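Asp/Glu-specific dipeptidyl-peptidase (Flavobacterium psychrophilum, PDB 5JXF) removes dipeptides from the N-terminus of oligopeptides as a serine-type peptidase of family S46, with strict specificity for an acidic residue at the P1 position. Local coordinates at residues Asn109-Ser112 with Tyr117-Asn120; Gly322-Arg325 with Ala329-Ile332; Lys593-Ser596 with Tyr602-Pro605. One frame throughout, in Å; residues are numbered along the deposited sequence.

Contacts 1 and 2 are neighbours, with centres 13 Å apart, and meet where Ser112 O comes within 3.2 Å of Ile332 CD1 and Leu118 CD1 packs on the backbone of Ile332. Contact 1 follows helix 100-109, which carries His101 of the probable charge relay; the side chain of Leu118 is about 9 Å from that of His101. Contact 2 joins two long helices, and the side chain of Met324 is about 10 Å from the bound arginine. Contact 3 stands apart, its centre 36 Å from each of the others; there the Tyr595 side chain is about 9 Å from that of Arg680, which probably recognises the P1 residue.

Contact 1. Residues Asn109-Ser112 with Tyr117-Asn120; sequences NHSS and YLTN
Tyr117 leans along the backbone of His110 and Ser111 and can be followed outward. Tyr117 CB starts 3.4 Å from Ser111 OG. CG carries the ring past that hydroxyl, which stays near the ring plane. On one edge Tyr117 CD2 then meets His110 O at 3.1 Å, and CE2 is 3.2 Å from the same oxygen, so the carbonyl faces two ring C-H groups and not the pi cloud. Beyond the contact, Phe122 packs edge-to-face with this ring.

Ser111 OG does the polar work. Ser111 OG accepts the Leu118 N-H over 3.1 Å, in a bent bond (141° at the hydrogen), and is also hydrogen-bonded to Ile107 O. With OG anti to the carbonyl carbon (chi1 -65°), the hydroxyl sits between the last turn of helix 100-109 and the first turn of helix 117-120 and ties one to the other. Leu118 CG rests 3.7 Å from Ser111 OG, and the leucine side chain carries on over Phe104 and Ile107.

This is a compact helix-loop-helix junction: the short helix 117-120 folds back on the end of the helix that bears His101, the probable charge-relay histidine of this S46 peptidase.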
loop_
_atom_site.group_PDB
_atom_site.type_symbol
_atom_site.label_atom_id
_atom_site.label_comp_id
_atom_site.label_asym_id
_atom_site.label_seq_id
_atom_site.Cartn_x
_atom_site.Cartn_y
_atom_site.Cartn_z
ATOM N N ASN A 109 -4.099 21.955 -24.256
ATOM C CA ASN A 109 -4.201 23.161 -25.046
ATOM C C ASN A 109 -5.217 22.997 -26.184
ATOM O O ASN A 109 -5.907 23.972 -26.488
ATOM C CB ASN A 109 -2.840 23.592 -25.599
ATOM C CG ASN A 109 -2.892 24.965 -26.258
ATOM O OD1 ASN A 109 -3.467 25.914 -25.711
ATOM N ND2 ASN A 109 -2.285 25.079 -27.435
ATOM N N HIS A 110 -5.369 21.819 -26.817
ATOM C CA HIS A 110 -6.474 21.826 -27.782
ATOM C C HIS A 110 -7.727 21.154 -27.217
ATOM O O HIS A 110 -8.591 20.739 -27.984
ATOM C CB HIS A 110 -6.184 21.179 -29.154
ATOM C CG HIS A 110 -4.848 21.525 -29.748
ATOM N ND1 HIS A 110 -4.686 21.703 -31.110
ATOM C CD2 HIS A 110 -3.612 21.467 -29.238
ATOM C CE1 HIS A 110 -3.407 21.907 -31.370
ATOM N NE2 HIS A 110 -2.719 21.705 -30.265
ATOM N N SER A 111 -7.841 21.012 -25.905
ATOM C CA SER A 111 -9.075 20.440 -25.378
ATOM C C SER A 111 -10.052 21.545 -24.989
ATOM O O SER A 111 -9.659 22.684 -24.732
ATOM C CB SER A 111 -8.774 19.532 -24.188
ATOM O OG SER A 111 -8.007 18.421 -24.614
ATOM N N SER A 112 -11.333 21.195 -24.978
ATOM C CA SER A 112 -12.408 22.090 -24.565
ATOM C C SER A 112 -13.581 21.227 -24.099
ATOM O O SER A 112 -13.428 20.019 -23.927
ATOM C CB SER A 112 -12.831 23.019 -25.706
ATOM O OG SER A 112 -13.414 22.283 -26.763
ATOM N N TYR A 117 -10.153 16.206 -25.494
ATOM C CA TYR A 117 -9.110 15.239 -25.829
ATOM C C TYR A 117 -8.390 14.715 -24.600
ATOM O O TYR A 117 -7.874 13.599 -24.619
ATOM C CB TYR A 117 -8.086 15.852 -26.794
ATOM C CG TYR A 117 -8.699 16.315 -28.088
ATOM C CD1 TYR A 117 -9.327 15.412 -28.932
ATOM C CD2 TYR A 117 -8.649 17.649 -28.468
ATOM C CE1 TYR A 117 -9.898 15.818 -30.117
ATOM C CE2 TYR A 117 -9.219 18.068 -29.661
ATOM C CZ TYR A 117 -9.842 17.144 -30.482
ATOM O OH TYR A 117 -10.416 17.540 -31.669
ATOM N N LEU A 118 -8.323 15.532 -23.550
ATOM C CA LEU A 118 -7.822 15.072 -22.259
ATOM C C LEU A 118 -8.569 13.789 -21.869
ATOM O O LEU A 118 -7.955 12.759 -21.617
ATOM C CB LEU A 118 -7.988 16.156 -21.180
ATOM C CG LEU A 118 -7.024 17.355 -21.259
ATOM C CD1 LEU A 118 -7.479 18.526 -20.395
ATOM C CD2 LEU A 118 -5.616 16.935 -20.862
ATOM N N THR A 119 -9.898 13.851 -21.866
ATOM C CA THR A 119 -10.715 12.697 -21.494
ATOM C C THR A 119 -10.751 11.628 -22.586
ATOM O O THR A 119 -10.531 10.454 -22.316
ATOM C CB THR A 119 -12.153 13.115 -21.167
ATOM O OG1 THR A 119 -12.137 14.126 -20.151
ATOM C CG2 THR A 119 -12.964 11.913 -20.662
ATOM N N ASN A 120 -10.999 12.044 -23.822
ATOM C CA ASN A 120 -11.306 11.111 -24.907
ATOM C C ASN A 120 -10.116 10.608 -25.716
ATOM O O ASN A 120 -10.236 9.662 -26.503
ATOM C CB ASN A 120 -12.309 11.772 -25.843
ATOM C CG ASN A 120 -13.660 11.959 -25.182
ATOM O OD1 ASN A 120 -14.111 11.096 -24.422
ATOM N ND2 ASN A 120 -14.299 13.095 -25.436
#

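Contact 2. Residues Gly322-Arg325 with Ala329-Ile332; sequences GFMR and AIKI
The Phe323 ring is the flat group here, and Ile330 CD1 comes at it slantwise, 4.2 Å from Phe323 CD2. Helix 460-477 also packs on the ring, through Thr461, Val462 and Lys465, and Val462 touches Ile330 as well, so both side chains belong to one apolar patch between three helices.

Within that patch the closer meeting is nearer the backbone. Ile330 CG2 lies 3.9 Å from Phe323 CB and 4.0 Å from Phe323 O. The isoleucine has CG2 anti to its own N while CG1 stands beside it (chi1 -66°), which lets one branch press on the turn of helix 295-325 and the other reach out to the aromatic ring.

Met324 fills the next position. Met324 CG is 4.2 Å from Ile330 CG2 and about as far from Lys331 CA; a turn about the CG-SD bond (chi3 67°) then brings the methionine methyl, Met324 CE, to 4.1 Å from Lys331 CG. The two chains cross at about a right angle, so the methionine meets only the root of the lysine. Lys331 CB is 3.8 Å from Met324 O, and beyond CG the extended chain leaves the contact. There Lys331 makes a cation-pi contact with Tyr621, as Arg325 does too, and Met324 also touches that tyrosine.

All cross-contacts here are van der Waals ones. They close a tight helix-loop-helix turn in the helical part of the S46 fold, where helix 295-325 gives way to helix 328-357, the helix that farther along supplies Ala339 and Asn343 to the arginine pocket.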
loop_
_atom_site.group_PDB
_atom_site.type_symbol
_atom_site.label_atom_id
_atom_site.label_comp_id
_atom_site.label_asym_id
_atom_site.label_seq_id
_atom_site.Cartn_x
_atom_site.Cartn_y
_atom_site.Cartn_z
ATOM N N GLY A 322 -10.229 19.923 -5.201
ATOM C CA GLY A 322 -11.636 20.105 -4.884
ATOM C C GLY A 322 -12.450 20.637 -6.052
ATOM O O GLY A 322 -13.453 20.043 -6.443
ATOM N N PHE A 323 -12.013 21.756 -6.619
ATOM C CA PHE A 323 -12.734 22.380 -7.724
ATOM C C PHE A 323 -12.743 21.531 -8.994
ATOM O O PHE A 323 -13.691 21.593 -9.781
ATOM C CB PHE A 323 -12.143 23.753 -8.044
ATOM C CG PHE A 323 -12.497 24.817 -7.048
ATOM C CD1 PHE A 323 -11.678 25.070 -5.963
ATOM C CD2 PHE A 323 -13.651 25.568 -7.204
ATOM C CE1 PHE A 323 -12.001 26.053 -5.053
ATOM C CE2 PHE A 323 -13.981 26.552 -6.298
ATOM C CZ PHE A 323 -13.156 26.794 -5.219
ATOM N N MET A 324 -11.689 20.748 -9.198
ATOM C CA MET A 324 -11.556 19.956 -10.417
ATOM C C MET A 324 -12.368 18.652 -10.371
ATOM O O MET A 324 -12.795 18.152 -11.409
ATOM C CB MET A 324 -10.088 19.639 -10.681
ATOM C CG MET A 324 -9.222 20.872 -10.870
ATOM S SD MET A 324 -7.469 20.474 -10.742
ATOM C CE MET A 324 -7.254 19.479 -12.202
ATOM N N ARG A 325 -12.569 18.093 -9.183
ATOM C CA ARG A 325 -13.388 16.882 -9.064
ATOM C C ARG A 325 -14.875 17.225 -9.157
ATOM O O ARG A 325 -15.717 16.345 -9.319
ATOM C CB ARG A 325 -13.090 16.146 -7.752
ATOM C CG ARG A 325 -11.652 15.659 -7.620
ATOM C CD ARG A 325 -11.344 15.156 -6.211
ATOM N NE ARG A 325 -11.611 13.732 -6.060
ATOM C CZ ARG A 325 -10.668 12.797 -5.979
ATOM N NH1 ARG A 325 -9.393 13.138 -6.013
ATOM N NH2 ARG A 325 -11.005 11.520 -5.843
ATOM N N ALA A 329 -14.940 21.544 -16.588
ATOM C CA ALA A 329 -14.460 22.751 -17.258
ATOM C C ALA A 329 -13.263 23.349 -16.514
ATOM O O ALA A 329 -12.313 23.849 -17.134
ATOM C CB ALA A 329 -15.585 23.771 -17.377
ATOM N N ILE A 330 -13.322 23.286 -15.184
ATOM C CA ILE A 330 -12.224 23.708 -14.322
ATOM C C ILE A 330 -11.096 22.669 -14.380
ATOM O O ILE A 330 -9.914 23.014 -14.278
ATOM C CB ILE A 330 -12.707 23.922 -12.862
ATOM C CG1 ILE A 330 -13.678 25.103 -12.795
ATOM C CG2 ILE A 330 -11.543 24.164 -11.913
ATOM C CD1 ILE A 330 -14.069 25.503 -11.391
ATOM N N LYS A 331 -11.457 21.404 -14.578
ATOM C CA LYS A 331 -10.455 20.357 -14.768
ATOM C C LYS A 331 -9.668 20.530 -16.079
ATOM O O LYS A 331 -8.475 20.235 -16.135
ATOM C CB LYS A 331 -11.098 18.968 -14.734
ATOM C CG LYS A 331 -10.084 17.839 -14.613
ATOM C CD LYS A 331 -10.720 16.462 -14.730
ATOM C CE LYS A 331 -9.718 15.386 -14.343
ATOM N NZ LYS A 331 -10.275 14.011 -14.494
ATOM N N ILE A 332 -10.334 20.993 -17.131
ATOM C CA ILE A 332 -9.658 21.224 -18.407
ATOM C C ILE A 332 -8.730 22.440 -18.285
ATOM O O ILE A 332 -7.658 22.486 -18.889
ATOM C CB ILE A 332 -10.669 21.440 -19.557
ATOM C CG1 ILE A 332 -11.486 20.176 -19.798
ATOM C CG2 ILE A 332 -9.963 21.841 -20.843
ATOM C CD1 ILE A 332 -12.460 20.309 -20.932
#

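Contact 3. Residues Lys593-Ser596 with Tyr602-Pro605; sequences KGYS and YYNP
Tyr602 spreads its ring across the Tyr595 backbone, with Tyr595 O 3.6 Å above one face and offset toward the rim. The chain first swings CG away from the backbone N (chi1 -167°), and the ring then runs along the neighbouring chain until Tyr602 OH is 3.3 Å from Gly594 C. With an alanine here, the Tyr595 carbonyl and the Gly594 backbone would probably lose their aromatic cover, leaving a gap beside the strand.

Beneath that ring, Tyr595 and Tyr603 form a hydrogen-bonded antiparallel pair. Tyr603 N gives the shorter, straighter bond to Tyr595 O (2.7 Å, 168°); Tyr595 N returns one to Tyr603 O at 3.1 Å. Their side chains lie together on one face of the sheet as an offset edge-to-face pair, planes at 88°, the Tyr603 edge presenting CD2 3.4 Å from Tyr595 CZ. Tyr595 OH is hydrogen-bonded to Glu683.

Gly594 CA makes a C-H...O contact with Tyr603 O, where a CB would clash, and Pro605 CB packs on Gly594 N.

This is a beta hairpin of strands 595-598 and 601-608, the former outermost in the sheet within this chain; Tyr602 and Tyr603 also pair with a strand of the second subunit, carrying the sheet across the dimer.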
loop_
_atom_site.group_PDB
_atom_site.type_symbol
_atom_site.label_atom_id
_atom_site.label_comp_id
_atom_site.label_asym_id
_atom_site.label_seq_id
_atom_site.Cartn_x
_atom_site.Cartn_y
_atom_site.Cartn_z
ATOM N N LYS A 593 14.883 -5.665 -14.224
ATOM C CA LYS A 593 15.152 -6.222 -12.907
ATOM C C LYS A 593 14.149 -5.702 -11.886
ATOM O O LYS A 593 13.969 -4.490 -11.760
ATOM C CB LYS A 593 16.573 -5.869 -12.442
ATOM C CG LYS A 593 17.095 -6.738 -11.293
ATOM C CD LYS A 593 16.951 -8.193 -11.703
ATOM C CE LYS A 593 17.963 -9.101 -11.067
ATOM N NZ LYS A 593 18.022 -10.360 -11.872
ATOM N N GLY A 594 13.523 -6.605 -11.137
ATOM C CA GLY A 594 12.668 -6.193 -10.032
ATOM C C GLY A 594 13.476 -5.679 -8.859
ATOM O O GLY A 594 14.676 -5.419 -8.986
ATOM N N TYR A 595 12.818 -5.539 -7.701
ATOM C CA TYR A 595 13.497 -5.148 -6.463
ATOM C C TYR A 595 12.647 -5.427 -5.212
ATOM O O TYR A 595 11.478 -5.798 -5.311
ATOM C CB TYR A 595 13.875 -3.669 -6.496
ATOM C CG TYR A 595 12.697 -2.722 -6.348
ATOM C CD1 TYR A 595 11.792 -2.529 -7.387
ATOM C CD2 TYR A 595 12.506 -2.000 -5.181
ATOM C CE1 TYR A 595 10.714 -1.646 -7.255
ATOM C CE2 TYR A 595 11.441 -1.119 -5.046
ATOM C CZ TYR A 595 10.555 -0.948 -6.093
ATOM O OH TYR A 595 9.501 -0.078 -5.933
ATOM N N SER A 596 13.260 -5.232 -4.046
ATOM C CA SER A 596 12.610 -5.460 -2.756
ATOM C C SER A 596 12.520 -4.184 -1.931
ATOM O O SER A 596 13.522 -3.694 -1.411
ATOM C CB SER A 596 13.357 -6.517 -1.961
ATOM O OG SER A 596 12.811 -6.592 -0.650
ATOM N N TYR A 602 8.817 -8.743 -2.565
ATOM C CA TYR A 602 9.547 -8.573 -3.801
ATOM C C TYR A 602 8.637 -8.025 -4.889
ATOM O O TYR A 602 7.494 -8.462 -5.030
ATOM C CB TYR A 602 10.194 -9.888 -4.254
ATOM C CG TYR A 602 11.203 -9.653 -5.355
ATOM C CD1 TYR A 602 12.505 -9.266 -5.055
ATOM C CD2 TYR A 602 10.842 -9.758 -6.691
ATOM C CE1 TYR A 602 13.431 -9.016 -6.059
ATOM C CE2 TYR A 602 11.763 -9.507 -7.706
ATOM C CZ TYR A 602 13.055 -9.141 -7.381
ATOM O OH TYR A 602 13.981 -8.894 -8.377
ATOM N N TYR A 603 9.144 -7.050 -5.647
ATOM C CA TYR A 603 8.398 -6.517 -6.777
ATOM C C TYR A 603 8.973 -7.095 -8.056
ATOM O O TYR A 603 10.167 -6.953 -8.332
ATOM C CB TYR A 603 8.454 -4.997 -6.820
ATOM C CG TYR A 603 7.613 -4.274 -5.800
ATOM C CD1 TYR A 603 6.625 -4.930 -5.076
ATOM C CD2 TYR A 603 7.818 -2.922 -5.557
ATOM C CE1 TYR A 603 5.863 -4.252 -4.132
ATOM C CE2 TYR A 603 7.067 -2.233 -4.635
ATOM C CZ TYR A 603 6.091 -2.904 -3.916
ATOM O OH TYR A 603 5.343 -2.213 -2.994
ATOM N N ASN A 604 8.129 -7.774 -8.820
ATOM C CA ASN A 604 8.563 -8.356 -10.067
ATOM C C ASN A 604 8.769 -7.261 -11.106
ATOM O O ASN A 604 8.153 -6.203 -11.002
ATOM C CB ASN A 604 7.541 -9.369 -10.552
ATOM C CG ASN A 604 7.483 -10.595 -9.673
ATOM O OD1 ASN A 604 8.515 -11.101 -9.228
ATOM N ND2 ASN A 604 6.272 -11.068 -9.398
ATOM N N PRO A 605 9.613 -7.517 -12.122
ATOM C CA PRO A 605 9.965 -6.488 -13.123
ATOM C C PRO A 605 8.912 -6.167 -14.189
ATOM O O PRO A 605 9.132 -5.225 -14.957
ATOM C CB PRO A 605 11.213 -7.078 -13.788
ATOM C CG PRO A 605 11.034 -8.565 -13.637
ATOM C CD PRO A 605 10.459 -8.718 -12.251
#